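Local coordinates for oxysterol-binding protein homolog 3 (Saccharomyces cerevisiae, PDB 4IC4), which carries lipids between membranes in the hydrophobic pocket of its OSBP-related domain, the part described here, in phosphoinositide-coupled transfer, and helps maintain intracellular sterol distribution, at residues Leu72-Thr86 with Phe151-Tyr164. Residues are numbered along the deposited sequence; the frame is centred on the assembly and turned at random.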
loop_
_atom_site.group_PDB
_atom_site.type_symbol
_atom_site.label_atom_id
_atom_site.label_comp_id
_atom_site.label_asym_id
_atom_site.label_seq_id
_atom_site.Cartn_x
_atom_site.Cartn_y
_atom_site.Cartn_z
ATOM N N LEU A 72 -4.377 1.776 5.068
ATOM C CA LEU A 72 -4.717 0.411 4.676
ATOM C C LEU A 72 -4.999 0.385 3.177
ATOM O O LEU A 72 -4.607 -0.551 2.477
ATOM C CB LEU A 72 -5.949 -0.083 5.438
ATOM C CG LEU A 72 -5.802 -0.241 6.955
ATOM C CD1 LEU A 72 -7.159 -0.592 7.563
ATOM C CD2 LEU A 72 -4.779 -1.321 7.266
ATOM N N GLN A 73 -5.680 1.416 2.686
ATOM C CA GLN A 73 -5.989 1.503 1.266
ATOM C C GLN A 73 -4.710 1.753 0.453
ATOM O O GLN A 73 -4.520 1.162 -0.613
ATOM C CB GLN A 73 -7.041 2.598 1.033
ATOM C CG GLN A 73 -8.398 2.201 1.626
ATOM C CD GLN A 73 -9.427 3.313 1.617
ATOM O OE1 GLN A 73 -9.174 4.421 2.095
ATOM N NE2 GLN A 73 -10.612 3.015 1.089
ATOM N N LEU A 74 -3.823 2.605 0.963
ATOM C CA LEU A 74 -2.565 2.885 0.273
ATOM C C LEU A 74 -1.747 1.610 0.084
ATOM O O LEU A 74 -1.283 1.315 -1.017
ATOM C CB LEU A 74 -1.720 3.886 1.066
ATOM C CG LEU A 74 -0.278 4.005 0.554
ATOM C CD1 LEU A 74 -0.279 4.655 -0.816
ATOM C CD2 LEU A 74 0.564 4.819 1.526
ATOM N N ILE A 75 -1.563 0.854 1.158
ATOM C CA ILE A 75 -0.775 -0.365 1.054
ATOM C C ILE A 75 -1.447 -1.402 0.146
ATOM O O ILE A 75 -0.768 -2.230 -0.468
ATOM C CB ILE A 75 -0.482 -0.935 2.450
ATOM C CG1 ILE A 75 0.360 0.085 3.227
ATOM C CG2 ILE A 75 0.263 -2.263 2.334
ATOM C CD1 ILE A 75 0.665 -0.317 4.657
ATOM N N SER A 76 -2.771 -1.345 0.035
ATOM C CA SER A 76 -3.488 -2.266 -0.845
ATOM C C SER A 76 -3.119 -2.026 -2.305
ATOM O O SER A 76 -3.342 -2.889 -3.153
ATOM C CB SER A 76 -5.002 -2.114 -0.681
ATOM O OG SER A 76 -5.411 -2.555 0.599
ATOM N N GLU A 77 -2.565 -0.851 -2.602
ATOM C CA GLU A 77 -2.159 -0.542 -3.969
ATOM C C GLU A 77 -0.971 -1.409 -4.365
ATOM O O GLU A 77 -0.594 -1.472 -5.539
ATOM C CB GLU A 77 -1.825 0.947 -4.108
ATOM C CG GLU A 77 -3.051 1.834 -3.929
ATOM C CD GLU A 77 -2.759 3.312 -4.095
ATOM O OE1 GLU A 77 -2.485 3.755 -5.233
ATOM O OE2 GLU A 77 -2.803 4.028 -3.076
ATOM N N THR A 78 -0.386 -2.079 -3.377
ATOM C CA THR A 78 0.717 -2.997 -3.626
ATOM C C THR A 78 0.205 -4.071 -4.592
ATOM O O THR A 78 0.985 -4.694 -5.314
ATOM C CB THR A 78 1.172 -3.682 -2.311
ATOM O OG1 THR A 78 1.837 -2.722 -1.480
ATOM C CG2 THR A 78 2.121 -4.844 -2.594
ATOM N N PHE A 79 -1.112 -4.264 -4.614
ATOM C CA PHE A 79 -1.735 -5.279 -5.459
ATOM C C PHE A 79 -2.388 -4.788 -6.753
ATOM O O PHE A 79 -3.116 -5.532 -7.408
ATOM C CB PHE A 79 -2.742 -6.072 -4.618
ATOM C CG PHE A 79 -2.097 -6.878 -3.531
ATOM C CD1 PHE A 79 -1.542 -8.126 -3.811
ATOM C CD2 PHE A 79 -1.979 -6.367 -2.244
ATOM C CE1 PHE A 79 -0.878 -8.848 -2.826
ATOM C CE2 PHE A 79 -1.314 -7.082 -1.248
ATOM C CZ PHE A 79 -0.762 -8.327 -1.543
ATOM N N GLU A 80 -2.110 -3.544 -7.132
ATOM C CA GLU A 80 -2.670 -2.997 -8.363
ATOM C C GLU A 80 -2.349 -3.894 -9.561
ATOM O O GLU A 80 -3.180 -4.065 -10.451
ATOM C CB GLU A 80 -2.119 -1.588 -8.632
ATOM C CG GLU A 80 -2.634 -0.976 -9.933
ATOM C CD GLU A 80 -2.033 0.387 -10.249
ATOM O OE1 GLU A 80 -1.255 0.929 -9.431
ATOM O OE2 GLU A 80 -2.350 0.918 -11.334
ATOM N N TYR A 81 -1.142 -4.457 -9.577
ATOM C CA TYR A 81 -0.717 -5.309 -10.687
ATOM C C TYR A 81 -0.624 -6.781 -10.291
ATOM O O TYR A 81 0.296 -7.505 -10.696
ATOM C CB TYR A 81 0.627 -4.808 -11.231
ATOM C CG TYR A 81 0.582 -3.370 -11.704
ATOM C CD1 TYR A 81 0.080 -3.035 -12.965
ATOM C CD2 TYR A 81 1.009 -2.333 -10.873
ATOM C CE1 TYR A 81 0.005 -1.696 -13.385
ATOM C CE2 TYR A 81 0.937 -0.998 -11.285
ATOM C CZ TYR A 81 0.436 -0.687 -12.537
ATOM O OH TYR A 81 0.370 0.632 -12.927
ATOM N N ALA A 82 -1.602 -7.211 -9.502
ATOM C CA ALA A 82 -1.696 -8.589 -9.041
ATOM C C ALA A 82 -1.631 -9.621 -10.173
ATOM O O ALA A 82 -1.163 -10.741 -9.957
ATOM C CB ALA A 82 -2.985 -8.779 -8.245
ATOM N N PRO A 83 -2.122 -9.276 -11.383
ATOM C CA PRO A 83 -2.051 -10.267 -12.466
ATOM C C PRO A 83 -0.626 -10.755 -12.738
ATOM O O PRO A 83 -0.429 -11.817 -13.327
ATOM C CB PRO A 83 -2.662 -9.525 -13.651
ATOM C CG PRO A 83 -3.718 -8.692 -12.984
ATOM C CD PRO A 83 -3.001 -8.152 -11.763
ATOM N N LEU A 84 0.369 -9.978 -12.317
ATOM C CA LEU A 84 1.762 -10.386 -12.496
ATOM C C LEU A 84 2.030 -11.648 -11.681
ATOM O O LEU A 84 2.805 -12.516 -12.093
ATOM C CB LEU A 84 2.711 -9.278 -12.032
ATOM C CG LEU A 84 2.870 -8.066 -12.954
ATOM C CD1 LEU A 84 3.653 -6.983 -12.240
ATOM C CD2 LEU A 84 3.583 -8.482 -14.235
ATOM N N LEU A 85 1.399 -11.742 -10.516
ATOM C CA LEU A 85 1.574 -12.913 -9.664
ATOM C C LEU A 85 0.920 -14.121 -10.315
ATOM O O LEU A 85 1.472 -15.225 -10.309
ATOM C CB LEU A 85 0.964 -12.668 -8.282
ATOM C CG LEU A 85 1.602 -11.512 -7.506
ATOM C CD1 LEU A 85 0.919 -11.357 -6.156
ATOM C CD2 LEU A 85 3.097 -11.771 -7.338
ATOM N N THR A 86 -0.261 -13.906 -10.886
ATOM C CA THR A 86 -0.974 -14.981 -11.554
ATOM C C THR A 86 -0.138 -15.468 -12.737
ATOM O O THR A 86 0.009 -16.672 -12.946
ATOM C CB THR A 86 -2.355 -14.498 -12.029
ATOM O OG1 THR A 86 -3.115 -14.072 -10.891
ATOM C CG2 THR A 86 -3.100 -15.625 -12.747
ATOM N N PHE A 151 0.096 -2.820 10.541
ATOM C CA PHE A 151 -1.006 -3.174 9.658
ATOM C C PHE A 151 -0.800 -4.586 9.124
ATOM O O PHE A 151 0.303 -4.950 8.699
ATOM C CB PHE A 151 -1.072 -2.174 8.502
ATOM C CG PHE A 151 -1.096 -0.742 8.946
ATOM C CD1 PHE A 151 -2.254 -0.182 9.480
ATOM C CD2 PHE A 151 0.047 0.046 8.856
ATOM C CE1 PHE A 151 -2.274 1.145 9.917
ATOM C CE2 PHE A 151 0.037 1.378 9.292
ATOM C CZ PHE A 151 -1.128 1.926 9.824
ATOM N N ALA A 152 -1.861 -5.387 9.151
ATOM C CA ALA A 152 -1.789 -6.764 8.674
ATOM C C ALA A 152 -2.618 -6.924 7.414
ATOM O O ALA A 152 -3.731 -6.396 7.324
ATOM C CB ALA A 152 -2.279 -7.718 9.758
ATOM N N PHE A 153 -2.066 -7.651 6.445
ATOM C CA PHE A 153 -2.724 -7.885 5.160
ATOM C C PHE A 153 -2.692 -9.352 4.763
ATOM O O PHE A 153 -1.704 -10.047 5.000
ATOM C CB PHE A 153 -2.023 -7.106 4.039
ATOM C CG PHE A 153 -2.113 -5.618 4.174
ATOM C CD1 PHE A 153 -3.037 -4.891 3.426
ATOM C CD2 PHE A 153 -1.287 -4.940 5.063
ATOM C CE1 PHE A 153 -3.135 -3.506 3.571
ATOM C CE2 PHE A 153 -1.381 -3.559 5.212
ATOM C CZ PHE A 153 -2.308 -2.845 4.465
ATOM N N PHE A 154 -3.776 -9.810 4.151
ATOM C CA PHE A 154 -3.864 -11.174 3.650
ATOM C C PHE A 154 -4.622 -11.122 2.332
ATOM O O PHE A 154 -5.809 -10.799 2.308
ATOM C CB PHE A 154 -4.593 -12.092 4.631
ATOM C CG PHE A 154 -4.642 -13.535 4.189
ATOM C CD1 PHE A 154 -3.484 -14.185 3.770
ATOM C CD2 PHE A 154 -5.838 -14.243 4.205
ATOM C CE1 PHE A 154 -3.518 -15.525 3.374
ATOM C CE2 PHE A 154 -5.885 -15.584 3.814
ATOM C CZ PHE A 154 -4.719 -16.223 3.397
ATOM N N ALA A 155 -3.924 -11.419 1.240
ATOM C CA ALA A 155 -4.520 -11.409 -0.095
ATOM C C ALA A 155 -4.555 -12.840 -0.606
ATOM O O ALA A 155 -3.578 -13.575 -0.451
ATOM C CB ALA A 155 -3.694 -10.533 -1.034
ATOM N N GLU A 156 -5.676 -13.229 -1.211
ATOM C CA GLU A 156 -5.838 -14.586 -1.726
ATOM C C GLU A 156 -6.383 -14.641 -3.140
ATOM O O GLU A 156 -7.302 -13.900 -3.492
ATOM C CB GLU A 156 -6.807 -15.389 -0.864
ATOM C CG GLU A 156 -6.617 -15.301 0.616
ATOM C CD GLU A 156 -7.735 -16.015 1.344
ATOM O OE1 GLU A 156 -7.713 -17.264 1.389
ATOM O OE2 GLU A 156 -8.646 -15.326 1.848
ATOM N N HIS A 157 -5.827 -15.571 -3.909
ATOM C CA HIS A 157 -6.201 -15.845 -5.291
ATOM C C HIS A 157 -6.245 -17.371 -5.326
ATOM O O HIS A 157 -5.726 -18.027 -4.423
ATOM C CB HIS A 157 -5.114 -15.312 -6.230
ATOM C CG HIS A 157 -5.398 -15.514 -7.688
ATOM N ND1 HIS A 157 -5.207 -16.720 -8.326
ATOM C CD2 HIS A 157 -5.812 -14.645 -8.642
ATOM C CE1 HIS A 157 -5.487 -16.586 -9.611
ATOM N NE2 HIS A 157 -5.856 -15.336 -9.829
ATOM N N LEU A 158 -6.874 -17.944 -6.343
ATOM C CA LEU A 158 -6.931 -19.396 -6.436
ATOM C C LEU A 158 -5.533 -20.008 -6.513
ATOM O O LEU A 158 -5.289 -21.094 -5.977
ATOM C CB LEU A 158 -7.722 -19.821 -7.678
ATOM C CG LEU A 158 -7.696 -21.317 -8.015
ATOM C CD1 LEU A 158 -8.460 -22.086 -6.954
ATOM C CD2 LEU A 158 -8.315 -21.552 -9.383
ATOM N N ASP A 159 -4.607 -19.298 -7.152
ATOM C CA ASP A 159 -3.261 -19.830 -7.348
ATOM C C ASP A 159 -2.127 -19.256 -6.504
ATOM O O ASP A 159 -0.984 -19.690 -6.630
ATOM C CB ASP A 159 -2.897 -19.722 -8.831
ATOM C CG ASP A 159 -3.962 -20.314 -9.735
ATOM O OD1 ASP A 159 -4.458 -21.416 -9.420
ATOM O OD2 ASP A 159 -4.301 -19.680 -10.754
ATOM N N TRP A 160 -2.429 -18.287 -5.651
ATOM C CA TRP A 160 -1.402 -17.689 -4.804
ATOM C C TRP A 160 -2.038 -16.907 -3.677
ATOM O O TRP A 160 -3.218 -16.569 -3.721
ATOM C CB TRP A 160 -0.489 -16.743 -5.607
ATOM C CG TRP A 160 -1.220 -15.668 -6.388
ATOM C CD1 TRP A 160 -1.533 -15.697 -7.717
ATOM C CD2 TRP A 160 -1.743 -14.429 -5.882
ATOM N NE1 TRP A 160 -2.216 -14.555 -8.071
ATOM C CE2 TRP A 160 -2.360 -13.761 -6.965
ATOM C CE3 TRP A 160 -1.751 -13.819 -4.618
ATOM C CZ2 TRP A 160 -2.982 -12.513 -6.825
ATOM C CZ3 TRP A 160 -2.374 -12.573 -4.479
ATOM C CH2 TRP A 160 -2.980 -11.937 -5.579
ATOM N N GLU A 161 -1.250 -16.645 -2.645
ATOM C CA GLU A 161 -1.725 -15.850 -1.525
ATOM C C GLU A 161 -0.537 -15.073 -1.001
ATOM O O GLU A 161 0.616 -15.456 -1.219
ATOM C CB GLU A 161 -2.333 -16.725 -0.427
ATOM C CG GLU A 161 -1.395 -17.743 0.183
ATOM C CD GLU A 161 -2.038 -18.484 1.338
ATOM O OE1 GLU A 161 -3.155 -19.018 1.159
ATOM O OE2 GLU A 161 -1.425 -18.534 2.424
ATOM N N CYS A 162 -0.812 -13.969 -0.320
ATOM C CA CYS A 162 0.254 -13.134 0.203
ATOM C C CYS A 162 -0.113 -12.588 1.574
ATOM O O CYS A 162 -1.243 -12.159 1.795
ATOM C CB CYS A 162 0.514 -11.977 -0.764
ATOM S SG CYS A 162 2.042 -11.070 -0.452
ATOM N N SER A 163 0.845 -12.631 2.495
ATOM C CA SER A 163 0.657 -12.124 3.848
ATOM C C SER A 163 1.676 -11.010 4.063
ATOM O O SER A 163 2.773 -11.029 3.493
ATOM C CB SER A 163 0.869 -13.244 4.865
ATOM O OG SER A 163 2.178 -13.774 4.754
ATOM N N TYR A 164 1.314 -10.037 4.890
ATOM C CA TYR A 164 2.187 -8.901 5.130
ATOM C C TYR A 164 1.846 -8.240 6.454
ATOM O O TYR A 164 0.693 -7.919 6.710
ATOM C CB TYR A 164 1.998 -7.909 3.973
ATOM C CG TYR A 164 2.963 -6.735 3.859
ATOM C CD1 TYR A 164 4.306 -6.840 4.254
ATOM C CD2 TYR A 164 2.557 -5.561 3.206
ATOM C CE1 TYR A 164 5.213 -5.809 3.984
ATOM C CE2 TYR A 164 3.449 -4.534 2.935
ATOM C CZ TYR A 164 4.775 -4.662 3.318
ATOM O OH TYR A 164 5.656 -3.652 2.992
#
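The indole of Trp160 lies between Leu85 CB, 3.7 Å from the centroid of the five-membered ring, on one face and His157 CB on the other. At the indole edge, NE1 donates to Thr86 OG1 (3.0 Å), with the hydroxyl in the ring plane and an N-H...O angle of 174°. A chi1 of 54° sets Trp160 CG between its own backbone N and carbonyl carbon and lays the indole against Leu85 and Thr86. Thr86 OG1 also lies over a face of the His157 imidazole, whose ND1 accepts from Asp159 N at its edge. A leucine in place of Trp160 would probably leave Thr86 OG1 without its indole donor and open a gap beneath Leu85. The Phe79 ring has Ala155 CB over one face and Thr78 CG2 over the other, while Cys162 SG sits at its edge, 5.3 Å from the centroid. Strands 150-157 and 160-172 form an antiparallel hairpin in the beta barrel of the OSBP-related domain, and residues 72-86 pass across its inner side. The axes of helix 72-76 and strand 151-157 approach to 9.9 Å, with a signed crossing angle of -43°. Ile75 CG2, anti to the backbone N, makes a CH-pi contact over the Phe153 face, 3.7 Å from the centroid, and also meets the Tyr164 edge. Leu72 O lies at the Phe153 edge, in plane, and accepts from both Ser76 N and Ser76 OG, which arrive from opposite faces of the carbonyl. Leu72 CD2 reaches Phe151 CD1 at 3.5 Å; the Phe151 side chain is about 8 Å from that of His146, a residue of the phosphatidylinositol 4-phosphate site.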